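PDB 2IFT: ribosomal RNA small subunit methyltransferase D from Haemophilus influenzae, which probably transfers a methyl group from S-adenosylmethionine to N2 of a guanine of 16S rRNA in the assembled 30S particle. Local coordinates for residues A[146-151]-A[173-178]; A[65-70]-A[128-133]; A[167-172]-A[187-192]; A[91-96]-A[106-111]; A[70-73]-A[78-81]. One frame throughout, in Å; residues are numbered along the deposited sequence.

Contact 1: residues A[146-151]-A[173-178]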
# COMPACT_ATOMS: atom_id res chain seq x y z
N LEU A 146 -10.49 8.92 -4.71
CA LEU A 146 -9.46 9.63 -5.46
C LEU A 146 -8.68 8.72 -6.42
O LEU A 146 -8.39 9.10 -7.55
CB LEU A 146 -8.52 10.32 -4.48
CG LEU A 146 -9.20 11.38 -3.60
CD1 LEU A 146 -8.24 11.85 -2.51
CD2 LEU A 146 -9.65 12.56 -4.47
N LEU A 147 -8.32 7.52 -5.96
CA LEU A 147 -7.61 6.58 -6.83
C LEU A 147 -8.40 6.42 -8.12
O LEU A 147 -7.85 6.52 -9.21
CB LEU A 147 -7.47 5.21 -6.15
CG LEU A 147 -6.38 5.07 -5.09
CD1 LEU A 147 -6.51 3.71 -4.42
CD2 LEU A 147 -5.00 5.22 -5.72
N CYS A 148 -9.70 6.16 -7.98
CA CYS A 148 -10.59 5.98 -9.13
C CYS A 148 -10.80 7.24 -9.94
O CYS A 148 -10.70 7.24 -11.17
CB CYS A 148 -11.97 5.49 -8.67
SG CYS A 148 -12.11 3.71 -8.47
N GLU A 149 -11.09 8.33 -9.24
CA GLU A 149 -11.34 9.61 -9.86
C GLU A 149 -10.18 10.14 -10.68
O GLU A 149 -10.37 10.62 -11.78
CB GLU A 149 -11.68 10.63 -8.79
CG GLU A 149 -12.96 11.40 -9.04
CD GLU A 149 -13.56 11.92 -7.74
OE1 GLU A 149 -12.90 12.73 -7.06
OE2 GLU A 149 -14.70 11.49 -7.40
N ASN A 150 -8.97 10.02 -10.14
CA ASN A 150 -7.82 10.59 -10.83
C ASN A 150 -6.86 9.71 -11.61
O ASN A 150 -5.67 10.01 -11.68
CB ASN A 150 -7.08 11.51 -9.86
CG ASN A 150 -7.97 12.63 -9.33
OD1 ASN A 150 -8.59 13.36 -10.10
ND2 ASN A 150 -8.06 12.76 -8.01
N ASN A 151 -7.37 8.63 -12.18
CA ASN A 151 -6.57 7.78 -13.07
C ASN A 151 -5.24 7.30 -12.49
O ASN A 151 -4.21 7.39 -13.15
CB ASN A 151 -6.33 8.60 -14.35
CG ASN A 151 -5.88 7.75 -15.53
OD1 ASN A 151 -6.38 6.65 -15.75
ND2 ASN A 151 -4.95 8.28 -16.32
N GLU A 173 -17.84 0.84 -8.45
CA GLU A 173 -18.35 -0.10 -9.45
C GLU A 173 -17.41 -0.69 -10.50
O GLU A 173 -17.76 -1.67 -11.14
CB GLU A 173 -19.54 0.51 -10.16
CG GLU A 173 -19.24 1.77 -10.87
CD GLU A 173 -20.30 2.02 -11.89
OE1 GLU A 173 -21.47 2.15 -11.48
OE2 GLU A 173 -19.97 2.08 -13.09
N ASN A 174 -16.24 -0.10 -10.70
CA ASN A 174 -15.29 -0.63 -11.69
C ASN A 174 -14.32 -1.56 -10.95
O ASN A 174 -13.27 -1.96 -11.48
CB ASN A 174 -14.55 0.53 -12.36
CG ASN A 174 -14.07 1.56 -11.35
OD1 ASN A 174 -14.71 1.75 -10.31
ND2 ASN A 174 -12.96 2.23 -11.65
N TRP A 175 -14.68 -1.91 -9.72
CA TRP A 175 -13.87 -2.79 -8.88
C TRP A 175 -14.61 -4.07 -8.52
O TRP A 175 -15.83 -4.13 -8.57
CB TRP A 175 -13.46 -2.07 -7.59
CG TRP A 175 -12.41 -1.02 -7.76
CD1 TRP A 175 -12.04 -0.39 -8.92
CD2 TRP A 175 -11.64 -0.40 -6.71
NE1 TRP A 175 -11.11 0.58 -8.66
CE2 TRP A 175 -10.84 0.60 -7.32
CE3 TRP A 175 -11.55 -0.59 -5.32
CZ2 TRP A 175 -9.96 1.41 -6.58
CZ3 TRP A 175 -10.68 0.23 -4.59
CH2 TRP A 175 -9.90 1.21 -5.22
N THR A 176 -13.86 -5.11 -8.17
CA THR A 176 -14.47 -6.37 -7.76
C THR A 176 -13.84 -6.72 -6.43
O THR A 176 -12.63 -6.58 -6.26
CB THR A 176 -14.18 -7.55 -8.73
OG1 THR A 176 -14.31 -7.10 -10.09
CG2 THR A 176 -15.18 -8.68 -8.50
N LEU A 177 -14.65 -7.14 -5.47
CA LEU A 177 -14.14 -7.52 -4.16
C LEU A 177 -13.71 -8.99 -4.23
O LEU A 177 -14.54 -9.88 -4.42
CB LEU A 177 -15.23 -7.35 -3.10
CG LEU A 177 -14.79 -7.77 -1.70
CD1 LEU A 177 -13.63 -6.88 -1.27
CD2 LEU A 177 -15.96 -7.67 -0.71
N LEU A 178 -12.41 -9.23 -4.07
CA LEU A 178 -11.88 -10.59 -4.14
C LEU A 178 -11.84 -11.29 -2.79
O LEU A 178 -12.17 -12.46 -2.70
CB LEU A 178 -10.48 -10.56 -4.75
CG LEU A 178 -10.35 -9.89 -6.12
CD1 LEU A 178 -8.93 -10.05 -6.62
CD2 LEU A 178 -11.34 -10.51 -7.12

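Contact 2: residues A[65-70]-A[128-133]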
# COMPACT_ATOMS: atom_id res chain seq x y z
N GLY A 65 6.06 1.39 7.31
CA GLY A 65 6.51 1.03 5.97
C GLY A 65 6.49 -0.48 5.78
O GLY A 65 6.81 -0.98 4.71
N SER A 66 6.10 -1.20 6.83
CA SER A 66 6.04 -2.66 6.80
C SER A 66 5.52 -3.22 5.47
O SER A 66 6.18 -4.05 4.83
CB SER A 66 5.18 -3.17 7.97
N LEU A 67 4.34 -2.79 5.05
CA LEU A 67 3.76 -3.28 3.80
C LEU A 67 4.68 -3.02 2.60
O LEU A 67 4.97 -3.93 1.81
CB LEU A 67 2.40 -2.64 3.54
CG LEU A 67 1.30 -3.02 4.54
CD1 LEU A 67 0.02 -2.23 4.26
CD2 LEU A 67 1.03 -4.51 4.44
N GLY A 68 5.11 -1.77 2.46
CA GLY A 68 5.98 -1.38 1.36
C GLY A 68 7.33 -2.09 1.36
O GLY A 68 7.80 -2.53 0.31
N PHE A 69 7.96 -2.17 2.52
CA PHE A 69 9.25 -2.85 2.61
C PHE A 69 9.04 -4.31 2.22
O PHE A 69 9.85 -4.89 1.50
CB PHE A 69 9.82 -2.76 4.02
CG PHE A 69 10.32 -1.38 4.38
CD1 PHE A 69 9.91 -0.77 5.56
CD2 PHE A 69 11.20 -0.72 3.55
CE1 PHE A 69 10.38 0.50 5.89
CE2 PHE A 69 11.68 0.55 3.88
CZ PHE A 69 11.27 1.16 5.05
N GLU A 70 7.94 -4.89 2.68
CA GLU A 70 7.65 -6.28 2.35
C GLU A 70 7.62 -6.42 0.84
O GLU A 70 8.25 -7.31 0.28
CB GLU A 70 6.29 -6.68 2.93
CG GLU A 70 6.10 -8.18 3.08
CD GLU A 70 7.12 -8.79 4.02
OE1 GLU A 70 7.23 -8.33 5.19
OE2 GLU A 70 7.81 -9.75 3.60
N VAL A 128 -0.25 -2.08 -7.56
CA VAL A 128 -0.66 -2.50 -6.22
C VAL A 128 -0.77 -1.32 -5.25
O VAL A 128 0.09 -0.44 -5.23
CB VAL A 128 0.33 -3.55 -5.63
CG1 VAL A 128 -0.17 -4.03 -4.27
CG2 VAL A 128 0.46 -4.72 -6.58
N VAL A 129 -1.84 -1.31 -4.45
CA VAL A 129 -2.06 -0.22 -3.49
C VAL A 129 -2.43 -0.71 -2.10
O VAL A 129 -3.31 -1.56 -1.95
CB VAL A 129 -3.18 0.72 -3.97
CG1 VAL A 129 -3.43 1.80 -2.93
CG2 VAL A 129 -2.81 1.34 -5.31
N PHE A 130 -1.74 -0.18 -1.09
CA PHE A 130 -1.97 -0.50 0.32
C PHE A 130 -2.60 0.72 1.00
O PHE A 130 -1.96 1.77 1.10
CB PHE A 130 -0.66 -0.83 1.05
CG PHE A 130 0.16 -1.90 0.41
CD1 PHE A 130 1.33 -1.58 -0.27
CD2 PHE A 130 -0.24 -3.23 0.46
CE1 PHE A 130 2.10 -2.57 -0.89
CE2 PHE A 130 0.52 -4.23 -0.16
CZ PHE A 130 1.70 -3.89 -0.84
N LEU A 131 -3.83 0.57 1.46
CA LEU A 131 -4.54 1.64 2.15
C LEU A 131 -4.92 1.22 3.56
O LEU A 131 -5.93 0.53 3.75
CB LEU A 131 -5.81 2.02 1.41
CG LEU A 131 -5.71 2.69 0.05
CD1 LEU A 131 -7.10 2.90 -0.48
CD2 LEU A 131 -4.97 4.01 0.18
N ASP A 132 -4.12 1.62 4.54
CA ASP A 132 -4.41 1.28 5.93
C ASP A 132 -4.31 2.52 6.84
O ASP A 132 -3.51 2.57 7.76
CB ASP A 132 -3.49 0.17 6.42
CG ASP A 132 -2.04 0.59 6.51
OD1 ASP A 132 -1.58 1.34 5.61
OD2 ASP A 132 -1.36 0.18 7.47
N PRO A 133 -5.14 3.54 6.57
CA PRO A 133 -5.11 4.75 7.39
C PRO A 133 -5.92 4.56 8.68
O PRO A 133 -6.62 3.56 8.85
CB PRO A 133 -5.75 5.78 6.48
CG PRO A 133 -6.79 4.99 5.80
CD PRO A 133 -6.05 3.71 5.43

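Contact 3: residues A[167-172]-A[187-192]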
# COMPACT_ATOMS: atom_id res chain seq x y z
N LYS A 167 -19.20 -1.58 9.20
CA LYS A 167 -20.16 -1.45 8.11
C LYS A 167 -20.10 -0.51 6.91
O LYS A 167 -21.02 -0.52 6.10
CB LYS A 167 -21.54 -1.29 8.75
N PRO A 168 -19.03 0.25 6.74
CA PRO A 168 -18.90 1.21 5.64
C PRO A 168 -18.72 0.88 4.15
O PRO A 168 -19.52 1.32 3.32
CB PRO A 168 -17.74 2.07 6.11
CG PRO A 168 -16.81 1.01 6.67
CD PRO A 168 -17.75 0.09 7.45
N LEU A 169 -17.69 0.12 3.82
CA LEU A 169 -17.31 -0.14 2.43
C LEU A 169 -18.15 -0.68 1.29
O LEU A 169 -18.60 -1.83 1.29
CB LEU A 169 -15.98 -0.89 2.42
CG LEU A 169 -14.81 0.04 2.72
CD1 LEU A 169 -13.56 -0.54 2.09
CD2 LEU A 169 -15.06 1.43 2.16
N ILE A 170 -18.31 0.17 0.29
CA ILE A 170 -19.03 -0.20 -0.91
C ILE A 170 -18.01 -0.24 -2.03
O ILE A 170 -17.12 0.61 -2.14
CB ILE A 170 -20.16 0.78 -1.26
CG1 ILE A 170 -21.43 0.41 -0.48
CG2 ILE A 170 -20.47 0.71 -2.76
CD1 ILE A 170 -21.25 0.36 1.03
N THR A 171 -18.15 -1.26 -2.86
CA THR A 171 -17.26 -1.50 -3.97
C THR A 171 -17.43 -0.50 -5.11
O THR A 171 -18.48 -0.45 -5.74
CB THR A 171 -17.51 -2.92 -4.50
OG1 THR A 171 -17.44 -3.85 -3.41
CG2 THR A 171 -16.51 -3.31 -5.57
N PRO A 172 -16.41 0.34 -5.36
CA PRO A 172 -16.50 1.32 -6.45
C PRO A 172 -17.00 0.39 -7.54
O PRO A 172 -16.61 -0.78 -7.56
CB PRO A 172 -15.04 1.71 -6.68
CG PRO A 172 -14.44 1.60 -5.32
CD PRO A 172 -15.03 0.27 -4.83
N SER A 187 -11.52 -4.92 9.36
CA SER A 187 -12.03 -5.56 8.16
C SER A 187 -10.91 -5.44 7.13
O SER A 187 -10.44 -4.34 6.84
CB SER A 187 -13.28 -4.85 7.62
OG SER A 187 -14.41 -5.10 8.43
N TYR A 188 -10.47 -6.57 6.61
CA TYR A 188 -9.41 -6.60 5.61
C TYR A 188 -10.05 -6.94 4.27
O TYR A 188 -10.80 -7.91 4.15
CB TYR A 188 -8.37 -7.65 5.98
CG TYR A 188 -7.85 -7.50 7.39
CD1 TYR A 188 -6.81 -6.62 7.68
CD2 TYR A 188 -8.44 -8.20 8.45
CE1 TYR A 188 -6.36 -6.44 8.99
CE2 TYR A 188 -8.01 -8.02 9.76
CZ TYR A 188 -6.96 -7.14 10.02
OH TYR A 188 -6.54 -6.95 11.33
N ARG A 189 -9.75 -6.14 3.25
CA ARG A 189 -10.32 -6.37 1.94
C ARG A 189 -9.30 -6.27 0.84
O ARG A 189 -8.29 -5.58 0.98
CB ARG A 189 -11.43 -5.36 1.63
CG ARG A 189 -12.60 -5.36 2.59
CD ARG A 189 -13.70 -4.48 2.03
NE ARG A 189 -14.92 -4.51 2.83
CZ ARG A 189 -15.10 -3.80 3.94
NH1 ARG A 189 -14.14 -3.00 4.38
NH2 ARG A 189 -16.26 -3.89 4.59
N LEU A 190 -9.57 -6.98 -0.24
CA LEU A 190 -8.71 -6.95 -1.41
C LEU A 190 -9.63 -6.75 -2.60
O LEU A 190 -10.51 -7.58 -2.86
CB LEU A 190 -7.95 -8.27 -1.54
CG LEU A 190 -6.79 -8.26 -2.54
CD1 LEU A 190 -5.75 -7.22 -2.12
CD2 LEU A 190 -6.16 -9.65 -2.59
N TYR A 191 -9.45 -5.64 -3.31
CA TYR A 191 -10.24 -5.35 -4.49
C TYR A 191 -9.37 -5.41 -5.74
O TYR A 191 -8.14 -5.32 -5.65
CB TYR A 191 -10.83 -3.92 -4.45
CG TYR A 191 -11.80 -3.61 -3.34
CD1 TYR A 191 -11.35 -3.11 -2.12
CD2 TYR A 191 -13.16 -3.79 -3.52
CE1 TYR A 191 -12.25 -2.78 -1.10
CE2 TYR A 191 -14.07 -3.47 -2.51
CZ TYR A 191 -13.61 -2.98 -1.30
OH TYR A 191 -14.49 -2.69 -0.29
N GLN A 192 -10.00 -5.56 -6.90
CA GLN A 192 -9.27 -5.55 -8.16
C GLN A 192 -9.89 -4.53 -9.11
O GLN A 192 -11.11 -4.47 -9.29
CB GLN A 192 -9.27 -6.91 -8.85
CG GLN A 192 -8.25 -6.95 -9.98
CD GLN A 192 -8.32 -8.18 -10.87
OE1 GLN A 192 -7.37 -8.50 -11.58
NE2 GLN A 192 -9.46 -8.88 -10.84
O HOH W 1 -16.74 -3.52 -0.84

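Contact 4: residues A[91-96]-A[106-111]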
# COMPACT_ATOMS: atom_id res chain seq x y z
N GLN A 91 12.44 8.50 8.83
CA GLN A 91 12.77 7.15 9.26
C GLN A 91 12.73 6.23 8.03
O GLN A 91 13.66 5.46 7.80
CB GLN A 91 11.77 6.68 10.31
CG GLN A 91 12.05 5.31 10.90
CD GLN A 91 13.38 5.23 11.63
OE1 GLN A 91 13.90 6.23 12.12
NE2 GLN A 91 13.94 4.02 11.71
N LEU A 92 11.66 6.33 7.25
CA LEU A 92 11.53 5.52 6.05
C LEU A 92 12.77 5.68 5.17
O LEU A 92 13.38 4.70 4.77
CB LEU A 92 10.28 5.92 5.25
CG LEU A 92 8.90 5.56 5.83
CD1 LEU A 92 7.81 6.11 4.91
CD2 LEU A 92 8.76 4.05 5.96
N LYS A 93 13.13 6.92 4.87
CA LYS A 93 14.30 7.18 4.05
C LYS A 93 15.55 6.55 4.65
O LYS A 93 16.39 6.00 3.94
CB LYS A 93 14.53 8.68 3.90
CG LYS A 93 13.55 9.36 2.99
CD LYS A 93 13.80 10.85 3.02
CE LYS A 93 12.84 11.61 2.14
NZ LYS A 93 13.05 13.08 2.29
N LYS A 94 15.66 6.64 5.97
CA LYS A 94 16.80 6.08 6.67
C LYS A 94 16.85 4.57 6.48
O LYS A 94 17.93 4.00 6.28
CB LYS A 94 16.74 6.43 8.15
CG LYS A 94 17.93 5.93 8.95
CD LYS A 94 17.97 6.57 10.33
CE LYS A 94 19.08 5.98 11.21
NZ LYS A 94 18.77 4.58 11.65
N ASN A 95 15.70 3.91 6.53
CA ASN A 95 15.67 2.46 6.35
C ASN A 95 15.94 2.09 4.89
O ASN A 95 16.58 1.09 4.62
CB ASN A 95 14.33 1.88 6.81
CG ASN A 95 14.23 1.80 8.31
OD1 ASN A 95 15.22 1.54 9.00
ND2 ASN A 95 13.03 2.02 8.84
N LEU A 96 15.44 2.90 3.96
CA LEU A 96 15.66 2.64 2.54
C LEU A 96 17.10 2.91 2.14
O LEU A 96 17.55 2.56 1.05
CB LEU A 96 14.74 3.51 1.69
CG LEU A 96 13.26 3.16 1.66
CD1 LEU A 96 12.54 4.16 0.77
CD2 LEU A 96 13.08 1.74 1.14
N ALA A 106 12.58 2.58 -4.84
CA ALA A 106 11.74 3.07 -3.75
C ALA A 106 11.75 4.59 -3.68
O ALA A 106 12.80 5.22 -3.87
CB ALA A 106 12.21 2.49 -2.42
N GLU A 107 10.60 5.18 -3.41
CA GLU A 107 10.49 6.63 -3.32
C GLU A 107 9.61 7.05 -2.15
O GLU A 107 8.57 6.45 -1.90
CB GLU A 107 9.91 7.19 -4.62
CG GLU A 107 9.55 8.65 -4.54
CD GLU A 107 9.06 9.21 -5.86
OE1 GLU A 107 8.36 8.48 -6.60
OE2 GLU A 107 9.37 10.38 -6.14
N VAL A 108 10.02 8.11 -1.46
CA VAL A 108 9.26 8.62 -0.32
C VAL A 108 8.74 10.02 -0.63
O VAL A 108 9.52 10.93 -0.89
CB VAL A 108 10.14 8.70 0.96
CG1 VAL A 108 9.34 9.27 2.13
CG2 VAL A 108 10.67 7.31 1.32
N ILE A 109 7.42 10.18 -0.62
CA ILE A 109 6.80 11.47 -0.88
C ILE A 109 6.15 11.92 0.42
O ILE A 109 5.24 11.26 0.91
CB ILE A 109 5.73 11.38 -1.99
CG1 ILE A 109 6.39 10.97 -3.30
CG2 ILE A 109 5.02 12.73 -2.14
CD1 ILE A 109 5.44 10.85 -4.47
N ASN A 110 6.64 13.02 0.97
CA ASN A 110 6.13 13.56 2.23
C ASN A 110 4.83 14.34 2.05
O ASN A 110 4.82 15.57 2.02
CB ASN A 110 7.22 14.44 2.88
CG ASN A 110 6.79 15.02 4.22
OD1 ASN A 110 6.24 14.31 5.07
ND2 ASN A 110 7.04 16.30 4.42
N GLN A 111 3.73 13.60 1.91
CA GLN A 111 2.40 14.17 1.75
C GLN A 111 1.36 13.20 2.25
O GLN A 111 1.60 11.99 2.35
CB GLN A 111 2.07 14.43 0.28
CG GLN A 111 2.70 15.63 -0.37
CD GLN A 111 2.27 15.76 -1.82
OE1 GLN A 111 1.07 15.74 -2.12
NE2 GLN A 111 3.24 15.89 -2.72

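Contact 5: residues A[70-73]-A[78-81]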
# COMPACT_ATOMS: atom_id res chain seq x y z
N GLU A 70 7.94 -4.89 2.68
CA GLU A 70 7.65 -6.28 2.35
C GLU A 70 7.62 -6.42 0.84
O GLU A 70 8.25 -7.31 0.28
CB GLU A 70 6.29 -6.68 2.93
CG GLU A 70 6.10 -8.18 3.08
CD GLU A 70 7.12 -8.79 4.02
OE1 GLU A 70 7.23 -8.33 5.19
OE2 GLU A 70 7.81 -9.75 3.60
N ALA A 71 6.90 -5.52 0.17
CA ALA A 71 6.82 -5.54 -1.29
C ALA A 71 8.21 -5.42 -1.90
O ALA A 71 8.53 -6.08 -2.89
CB ALA A 71 5.93 -4.42 -1.77
N LEU A 72 9.03 -4.55 -1.32
CA LEU A 72 10.39 -4.38 -1.80
C LEU A 72 11.17 -5.68 -1.64
O LEU A 72 11.80 -6.15 -2.58
CB LEU A 72 11.09 -3.26 -1.04
CG LEU A 72 10.71 -1.84 -1.46
CD1 LEU A 72 11.31 -0.84 -0.49
CD2 LEU A 72 11.20 -1.60 -2.89
N SER A 73 11.10 -6.27 -0.46
CA SER A 73 11.80 -7.52 -0.21
C SER A 73 11.45 -8.55 -1.27
O SER A 73 12.29 -9.35 -1.67
CB SER A 73 11.42 -8.06 1.17
OG SER A 73 12.04 -9.32 1.39
N LYS A 78 8.65 -1.30 -8.14
CA LYS A 78 8.79 -0.05 -7.41
C LYS A 78 7.73 0.15 -6.34
O LYS A 78 6.58 -0.26 -6.48
CB LYS A 78 8.74 1.14 -8.37
CG LYS A 78 9.17 2.45 -7.71
CD LYS A 78 9.07 3.64 -8.67
CE LYS A 78 9.61 4.90 -8.02
NZ LYS A 78 9.43 6.11 -8.89
N VAL A 79 8.15 0.78 -5.25
CA VAL A 79 7.25 1.10 -4.16
C VAL A 79 7.42 2.58 -3.85
O VAL A 79 8.54 3.08 -3.74
CB VAL A 79 7.57 0.29 -2.89
CG1 VAL A 79 6.63 0.70 -1.77
CG2 VAL A 79 7.43 -1.20 -3.17
N THR A 80 6.30 3.27 -3.75
CA THR A 80 6.28 4.69 -3.44
C THR A 80 5.60 4.77 -2.08
O THR A 80 4.52 4.20 -1.89
CB THR A 80 5.47 5.47 -4.46
OG1 THR A 80 6.07 5.30 -5.75
CG2 THR A 80 5.44 6.95 -4.11
N PHE A 81 6.24 5.45 -1.14
CA PHE A 81 5.70 5.61 0.21
C PHE A 81 5.18 7.03 0.42
O PHE A 81 5.90 7.99 0.21
CB PHE A 81 6.78 5.35 1.27
CG PHE A 81 7.46 4.01 1.15
CD1 PHE A 81 8.42 3.79 0.16
CD2 PHE A 81 7.20 3.00 2.07
CE1 PHE A 81 9.10 2.56 0.09
CE2 PHE A 81 7.87 1.78 2.00
CZ PHE A 81 8.82 1.56 1.02

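Contact 1: residues A[146-151]-A[173-178]
Cys148 and Asn174 come nearest in backbone, with their CA atoms 8.5 Å apart, so the end of helix 139-149 meets the start of strand 175-183 through side chains. Cys148 points toward the strand. Its SG lies obliquely off the pyrrole part of the Trp175 indole, 3.3 Å from Trp175 NE1. It stands 43° off the normal of the five-membered ring, an oblique sulfur-aromatic contact. Trp175 CG is anti to its own carbonyl carbon (chi1 -74°), and this turn carries the indole to the helix. Asn174 reaches the same sulfur from another direction. Its ND2 gives a weak hydrogen bond to Cys148 SG, 3.6 Å long with an N-H...S angle of 148°. Leu147, one residue earlier, touches the far end of the indole. Leu147 CD1 lies at the ring edge, 4.3 Å from Trp175 CH2. Leu147 also rests on Val129 and Leu131 of the central strand 126-131, while Trp175 meets the ring of Tyr191. The contact thus joins a helix packed on the sheet to strand 175-183, the outermost strand at one end of that sheet. The sulfur therefore has two kinds of partner: an oblique, mostly dispersive contact with the indole, and one weak, long hydrogen bond from Asn174.

Contact 2: residues A[65-70]-A[128-133]
Phe69 N bonds to Gly65 O at 2.7 Å, and the helical turn closed by this bond presents Leu67 to Phe130. Gly65 is the N-cap residue of helix 66-73. Its phi of 94° is one that glycine takes readily. Leu67 is the side chain that crosses to strand 126-131. Its CB lies over one face of the Phe130 ring, 4.0 Å from the ring centroid and only 15° off the normal, somewhat offset toward the rim. This is a CH-pi contact. The branch continues past the ring toward its root, where Leu67 CD1 packs 3.6 Å from Phe130 CB. Phe130 CG stands beside the backbone N (chi1 -54°), which brings the ring under the helix. The fold is the Rossmann-like one of S-adenosylmethionine-dependent methyltransferases. Gly65 belongs to the glycine-rich loop after strand 56-59, which in relatives binds the cofactor. Asp132 and Pro133 begin the D-P-P-F sequence at the end of strand 126-131. It fits the signature of enzymes that methylate exocyclic amino groups of bases, where this loop probably receives the target amine. Leu67, in the first turn after the glycine-rich loop, also brings CD1 within 4.1 Å of Asp132 OD1. That approach is a plain van der Waals one. Gly68 N is bonded to Asp59 OD2, which ties the first turn of the helix to the end of strand 56-59. Phe130 is also met by Leu44 of helix 39-52.

Contact 3: residues A[167-172]-A[187-192]
Leu169 is the first residue of the loop 167-172 to engage strand 186-193. Its CB sits over the centre of one face of the Arg189 guanidinium, 3.4 Å from Arg189 CZ. Arg189 is extended from CG to NE and so brings its flat end up to the loop. Further along the same side chain, Leu169 CD1 lies near the plane of the Tyr191 ring, 3.3 Å from Tyr191 OH. Leu169 O turns to a water, which donates to it over 3.3 Å. Thr171 comes next. Its OG1 is at the edge of the Tyr191 ring, in plane, 3.5 Å from Tyr191 CE2. The same water bridges loop and strand, bonded to Thr171 OG1 at 2.7 Å and to Tyr191 OH at a short 2.5 Å. The charged end of Arg189 has its salt bridge elsewhere, from NE to Glu180 OE2 of strand 175-183. Arg189 NH1, buried by Leu169, finds no partner in the model. The loop connects strands 157-164 and 175-183, and it folds back over the antiparallel end of the sheet. Between loop and strand the contact is packing plus one bridging water, with no direct hydrogen bond, and the charge of Arg189 is probably balanced by Glu180.

Contact 4: residues A[91-96]-A[106-111]
Val108 points its CG2 methyl at the helix 86-98, where Leu92, Lys93 and Leu96 surround it. The two elements belong to a beta-alpha-beta crossover, made of strand 78-82, helix 86-98 and strand 106-109, in the Rossmann-like sheet of the methyltransferase. The short helix and strand segments run nearly antiparallel, at 166°, with axes 9.0 Å apart at their closest. Strand 106-109 is the outermost strand on this side of the sheet, and alternate residues, Ala106 and Val108, face the helix. Val108 holds CG1 anti to its backbone N (chi1 179°), which turns CG2 to the helix. Lys93 lies across this residue with its aliphatic chain. Its CG is 3.9 Å from Val108 CG2, and because the chain is extended beyond CG, its CE also reaches Val108 CB at 4.1 Å. A lysine methylene chain thus shields the outer flank of a valine. Leu92 comes from one turn before Leu96 and makes a looser touch, CB to Val108 CG2 at 4.2 Å. Leu96 reaches toward the start of the strand, to Ala106, and straddles the alanine. Leu92 and Leu96 also pack on Phe69 of helix 66-73, so this layer continues into the neighbouring helix. On another face of helix 86-98, Gln91 NE2 and Asn95 ND2 both bond to Pro26 O. Within the contact, Leu96 CD1 lies 3.6 Å from Ala106 CB and 3.7 Å from Val108 CG2, while Leu96 CD2 is 3.7 Å from Ala106 CB.

Contact 5: residues A[70-73]-A[78-81]
The Phe81 ring has Val79 CG1 over one face, 3.6 Å above its plane and offset toward the rim, and Leu72 CD1 at its edge. Leu72 CD1 lies in the ring plane, 3.8 Å from Phe81 CZ. Leu72 and Phe81 come from opposite directions, the Leu72 methyl meeting the ring at its edge. With chi1 at -55°, Phe81 turns its CG away from the carbonyl carbon, and the ring is carried back toward helix 66-73. Near it, the ring of Phe69 meets Phe81 with planes about 45° apart. Val79 works with both of its methyls. CG1 is the one against the ring face. CG2 points into the helix and is shared by two residues. Val79 CG2 is 3.8 Å from Ala71 CB, and Leu72 CG stands at the same 3.8 Å from Val79 CG2. Leu72 CD2 joins them, so the branch of Leu72 splits, with CD2 to the valine and CD1 to the phenylalanine. The helix and strand are the last two elements of the beta-alpha-beta unit formed by strand 56-59, helix 66-73 and strand 78-82. A four-residue connection separates them, and the helix packs on its own following strand. All four touching residues are buried. The contact between the two segments is wholly apolar, and no hydrogen bond ties a polar atom across it.

In the fold
All five contacts rest on one seven-stranded sheet. Contacts 2 and 5 share helix 66-73 and Glu70, with centres 8 Å apart. Contact 4 adjoins contact 5 at 10 Å between centres. Their strands 106-109 and 78-82 are neighbours, and Leu96 CD2 touches Leu72 CD1 at 3.5 Å. Contacts 1 and 3 lie on the opposite side of the chain's centre from contacts 4 and 5. They meet through Trp175 and Tyr191 and are 11 Å apart by centres. Contact 1 reaches contact 2 through Leu147 and Val129. Contacts 3 and 4 are about 19 Å apart at nearest atoms. Contact 2 lies beside the probable cofactor and target-base site, inferred from the loops holding Gly65 and Asp132.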